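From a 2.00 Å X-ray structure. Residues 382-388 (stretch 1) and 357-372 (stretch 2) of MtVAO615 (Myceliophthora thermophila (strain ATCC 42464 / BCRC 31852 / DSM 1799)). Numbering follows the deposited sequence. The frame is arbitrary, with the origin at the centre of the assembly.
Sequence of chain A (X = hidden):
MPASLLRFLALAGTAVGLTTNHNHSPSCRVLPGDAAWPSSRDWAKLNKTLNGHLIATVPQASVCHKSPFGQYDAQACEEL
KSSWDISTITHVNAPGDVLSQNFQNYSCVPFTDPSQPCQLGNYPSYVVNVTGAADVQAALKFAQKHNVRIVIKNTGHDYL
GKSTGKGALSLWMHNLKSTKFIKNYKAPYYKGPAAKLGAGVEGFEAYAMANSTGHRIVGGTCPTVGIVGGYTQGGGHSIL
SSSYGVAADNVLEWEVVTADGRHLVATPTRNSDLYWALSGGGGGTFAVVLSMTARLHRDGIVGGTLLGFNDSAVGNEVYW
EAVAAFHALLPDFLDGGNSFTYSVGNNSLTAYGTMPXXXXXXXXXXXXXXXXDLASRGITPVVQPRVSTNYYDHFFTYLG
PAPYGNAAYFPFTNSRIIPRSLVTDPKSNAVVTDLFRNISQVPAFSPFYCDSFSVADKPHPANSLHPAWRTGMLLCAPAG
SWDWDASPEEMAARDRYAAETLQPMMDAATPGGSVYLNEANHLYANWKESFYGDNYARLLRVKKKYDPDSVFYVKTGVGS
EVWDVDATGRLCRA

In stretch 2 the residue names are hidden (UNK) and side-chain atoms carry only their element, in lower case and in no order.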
# COMPACT_ATOMS: atom_id res chain seq x y z
N VAL A 382 29.53 -3.45 6.31
CA VAL A 382 29.01 -3.60 7.68
C VAL A 382 28.06 -4.79 7.63
O VAL A 382 27.06 -4.79 6.90
CB VAL A 382 28.30 -2.32 8.20
CG1 VAL A 382 27.73 -2.54 9.60
CG2 VAL A 382 29.26 -1.13 8.20
N VAL A 383 28.43 -5.84 8.37
CA VAL A 383 27.69 -7.10 8.37
C VAL A 383 27.33 -7.41 9.81
O VAL A 383 28.22 -7.55 10.66
CB VAL A 383 28.53 -8.29 7.83
CG1 VAL A 383 27.63 -9.46 7.46
CG2 VAL A 383 29.39 -7.88 6.64
N GLN A 384 26.03 -7.50 10.09
CA GLN A 384 25.55 -7.81 11.43
C GLN A 384 24.51 -8.93 11.36
O GLN A 384 23.30 -8.65 11.33
CB GLN A 384 25.04 -6.55 12.16
CG GLN A 384 26.18 -5.64 12.62
CD GLN A 384 25.77 -4.18 12.86
OE1 GLN A 384 24.90 -3.63 12.18
NE2 GLN A 384 26.44 -3.55 13.82
N PRO A 385 24.97 -10.20 11.30
CA PRO A 385 24.06 -11.33 11.24
C PRO A 385 23.43 -11.58 12.60
O PRO A 385 24.03 -11.25 13.63
CB PRO A 385 24.97 -12.51 10.87
CG PRO A 385 26.30 -11.93 10.55
CD PRO A 385 26.37 -10.65 11.32
N ARG A 386 22.23 -12.16 12.59
CA ARG A 386 21.56 -12.66 13.79
C ARG A 386 20.59 -13.77 13.42
O ARG A 386 20.36 -14.04 12.23
CB ARG A 386 20.84 -11.52 14.57
CG ARG A 386 19.70 -10.81 13.83
CD ARG A 386 18.99 -9.75 14.66
NE ARG A 386 19.89 -8.64 14.99
CZ ARG A 386 20.44 -8.43 16.18
NH1 ARG A 386 20.19 -9.23 17.20
NH2 ARG A 386 21.26 -7.40 16.34
N VAL A 387 20.05 -14.43 14.44
CA VAL A 387 18.97 -15.41 14.29
C VAL A 387 17.88 -15.05 15.31
O VAL A 387 18.14 -15.01 16.52
CB VAL A 387 19.46 -16.87 14.50
CG1 VAL A 387 18.30 -17.85 14.44
CG2 VAL A 387 20.52 -17.26 13.48
N SER A 388 16.67 -14.79 14.82
CA SER A 388 15.50 -14.57 15.68
C SER A 388 14.76 -15.90 15.92
O SER A 388 14.75 -16.77 15.04
CB SER A 388 14.56 -13.52 15.08
OG SER A 388 15.28 -12.36 14.67
N UNK A 357 13.97 -19.81 8.52
CA UNK A 357 14.47 -21.15 8.84
C UNK A 357 15.98 -21.32 8.81
O UNK A 357 16.47 -22.45 8.97
N UNK A 358 16.72 -20.23 8.60
CA UNK A 358 18.19 -20.27 8.53
C UNK A 358 18.82 -19.99 9.89
O UNK A 358 18.52 -18.96 10.49
c UNK A 358 18.71 -19.29 7.48
N UNK A 359 19.67 -20.89 10.37
CA UNK A 359 20.48 -20.59 11.56
C UNK A 359 21.74 -19.81 11.17
O UNK A 359 21.91 -19.42 10.00
o UNK A 359 21.36 -24.03 11.76
c UNK A 359 20.75 -21.83 12.44
c UNK A 359 21.72 -22.84 11.81
o UNK A 359 22.85 -22.47 11.40
N UNK A 360 22.62 -19.60 12.14
CA UNK A 360 23.81 -18.76 11.97
C UNK A 360 24.80 -19.27 10.90
O UNK A 360 25.35 -18.48 10.13
c UNK A 360 25.33 -16.22 12.60
n UNK A 360 26.78 -14.37 14.18
c UNK A 360 27.19 -14.64 12.94
n UNK A 360 26.53 -15.51 12.18
c UNK A 360 25.67 -17.54 13.29
n UNK A 360 28.27 -14.04 12.45
c UNK A 360 24.50 -18.52 13.32
N UNK A 361 25.00 -20.59 10.85
CA UNK A 361 25.85 -21.18 9.81
C UNK A 361 25.22 -21.02 8.42
O UNK A 361 25.93 -20.78 7.44
o UNK A 361 27.66 -22.00 11.86
c UNK A 361 26.86 -22.87 11.43
o UNK A 361 26.63 -23.94 12.03
c UNK A 361 26.14 -22.66 10.10
N UNK A 362 23.89 -21.12 8.37
CA UNK A 362 23.13 -20.98 7.12
C UNK A 362 23.11 -19.52 6.63
O UNK A 362 23.28 -19.27 5.44
c UNK A 362 21.73 -21.55 7.28
N UNK A 363 22.90 -18.58 7.55
CA UNK A 363 23.04 -17.14 7.27
C UNK A 363 24.41 -16.84 6.63
O UNK A 363 24.47 -16.26 5.55
c UNK A 363 22.78 -16.28 8.54
c UNK A 363 23.19 -14.82 8.35
c UNK A 363 21.32 -16.37 8.96
N UNK A 364 25.48 -17.29 7.30
CA UNK A 364 26.86 -17.11 6.82
C UNK A 364 27.09 -17.64 5.40
O UNK A 364 27.68 -16.94 4.57
c UNK A 364 27.86 -17.73 7.80
o UNK A 364 28.34 -17.66 10.13
c UNK A 364 27.91 -17.02 9.15
o UNK A 364 27.51 -15.83 9.24
N UNK A 365 26.61 -18.85 5.13
CA UNK A 365 26.70 -19.45 3.78
C UNK A 365 25.89 -18.64 2.75
O UNK A 365 26.35 -18.42 1.63
c UNK A 365 27.18 -21.88 4.56
n UNK A 365 25.32 -23.53 4.36
c UNK A 365 24.54 -23.95 5.36
c UNK A 365 26.77 -23.35 4.42
n UNK A 365 23.22 -24.05 5.16
c UNK A 365 26.28 -20.94 3.77
n UNK A 365 25.04 -24.27 6.55
N UNK A 366 24.71 -18.17 3.17
CA UNK A 366 23.86 -17.33 2.32
C UNK A 366 24.48 -15.97 2.00
O UNK A 366 24.31 -15.43 0.90
c UNK A 366 22.47 -17.16 2.94
c UNK A 366 21.51 -18.34 2.86
c UNK A 366 20.42 -18.23 3.93
c UNK A 366 20.90 -18.49 1.47
N UNK A 367 25.21 -15.41 2.97
CA UNK A 367 25.79 -14.08 2.81
C UNK A 367 27.15 -14.09 2.09
O UNK A 367 27.53 -13.08 1.48
c UNK A 367 23.56 -12.33 4.02
c UNK A 367 24.95 -12.19 6.12
c UNK A 367 24.59 -13.03 4.91
c UNK A 367 25.89 -13.36 4.16
N UNK A 368 27.84 -15.23 2.13
CA UNK A 368 29.20 -15.39 1.60
C UNK A 368 29.43 -14.95 0.14
O UNK A 368 30.48 -14.36 -0.13
c UNK A 368 33.45 -14.17 3.30
c UNK A 368 31.28 -16.88 1.94
c UNK A 368 31.87 -16.09 3.10
n UNK A 368 33.01 -15.27 2.67
n UNK A 368 34.49 -13.51 2.81
n UNK A 368 32.87 -13.72 4.41
c UNK A 368 29.76 -16.80 1.88
N UNK A 369 28.46 -15.20 -0.79
CA UNK A 369 28.69 -14.66 -2.15
C UNK A 369 28.72 -13.13 -2.21
O UNK A 369 29.60 -12.56 -2.88
c UNK A 369 27.51 -15.20 -2.96
c UNK A 369 27.00 -16.36 -2.18
c UNK A 369 27.23 -16.00 -0.74
N UNK A 370 27.79 -12.48 -1.50
CA UNK A 370 27.69 -11.02 -1.44
C UNK A 370 28.94 -10.41 -0.79
O UNK A 370 29.47 -9.42 -1.31
c UNK A 370 25.13 -11.09 -1.26
c UNK A 370 24.47 -10.40 -2.28
c UNK A 370 23.27 -10.88 -2.80
c UNK A 370 22.72 -12.06 -2.31
c UNK A 370 23.37 -12.76 -1.29
c UNK A 370 26.43 -10.56 -0.68
c UNK A 370 24.56 -12.27 -0.76
N UNK A 371 29.39 -11.01 0.31
CA UNK A 371 30.58 -10.54 1.05
C UNK A 371 31.89 -10.72 0.28
O UNK A 371 32.78 -9.87 0.38
c UNK A 371 29.49 -11.28 3.42
c UNK A 371 29.94 -11.78 4.78
c UNK A 371 28.74 -9.96 3.57
c UNK A 371 30.68 -11.20 2.45
N UNK A 372 32.01 -11.82 -0.47
CA UNK A 372 33.16 -12.06 -1.33
C UNK A 372 33.23 -11.05 -2.47
O UNK A 372 34.32 -10.59 -2.82
c UNK A 372 33.58 -14.54 -0.89
o UNK A 372 34.27 -14.23 0.10
o UNK A 372 33.22 -15.71 -1.10
c UNK A 372 33.16 -13.49 -1.91

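Position 357 has no side-chain atoms, and its phi is positive at 74°, a value that by itself favours glycine. It is Gly357.

Position 358 carries one carbon, so it is Ala358. Its backbone O lies 4.0 Å from Val387 CG2.

Position 359 has two carbons, the second bearing two oxygens. This is a short carboxylate, Asp359. It caps the helix: OD1 of Asp359 accepts from the backbone N of position 361 at 2.9 Å, and weakly from the N of position 362 at 3.5 Å. Its CB points away from the strand, but its backbone C is 3.7 Å from Val387 CG2.

Position 360 has three carbons, a nitrogen, then a carbon with two more nitrogens. That guanidinium makes it Arg360. Its backbone N is 3.4 Å from Val387 CG2. Its end comes nearer the strand than its base, and Pro385 CG covers one face of the guanidinium, 3.5 Å from Arg360 NH2.

Position 361 shows two carbons, the second with two oxygens: Asp361. It is out of reach of the strand.

Position 362 has a single carbon, Ala362, also out of reach.

Position 363 has one carbon forking into two. It is Val363, and CG1 of Val363 packs 3.9 Å from Pro385 CB.

Position 364 again has two carbons and a pair of oxygens: Asp364. Its OD1 takes a hydrogen bond from Arg360 NE at 3.1 Å, part of a salt bridge one turn along.

Position 365 has the guanidinium pattern, Arg365, and makes no contact with the strand.

Position 366 has four carbons forked at the second: Leu366. It is out of reach.

Position 367 has the same fork, Leu367, but points toward the strand. Its CD1 is 4.1 Å from Val383 CG1.

Position 368 is another guanidinium chain, Arg368, out of reach of the strand.

Position 369 has three carbons closing onto the backbone N. It is Pro369; with no N-H to give, it leaves a gap in the helix bonding at the kink.

Position 370 has one carbon and a six-carbon ring: Phe370, out of reach.

Position 371 is a fork of four carbons, Leu371. Its CD2 is 3.8 Å from Val383 CG2.

Position 372 has two carbons and two oxygens: Asp372. Its OD1 bridges to Arg368 NH2 at 2.8 Å.

Strand and helix run at 141°, with no hydrogen bond between them. Val383, Pro385 and Val387 alternate toward the helix. Val383 meets two leucines, Pro385 meets Val363 and Arg360, and Val387 meets the helix start.

Stretch 2, residues 357-372: GADRDAVDRLLRPFLD
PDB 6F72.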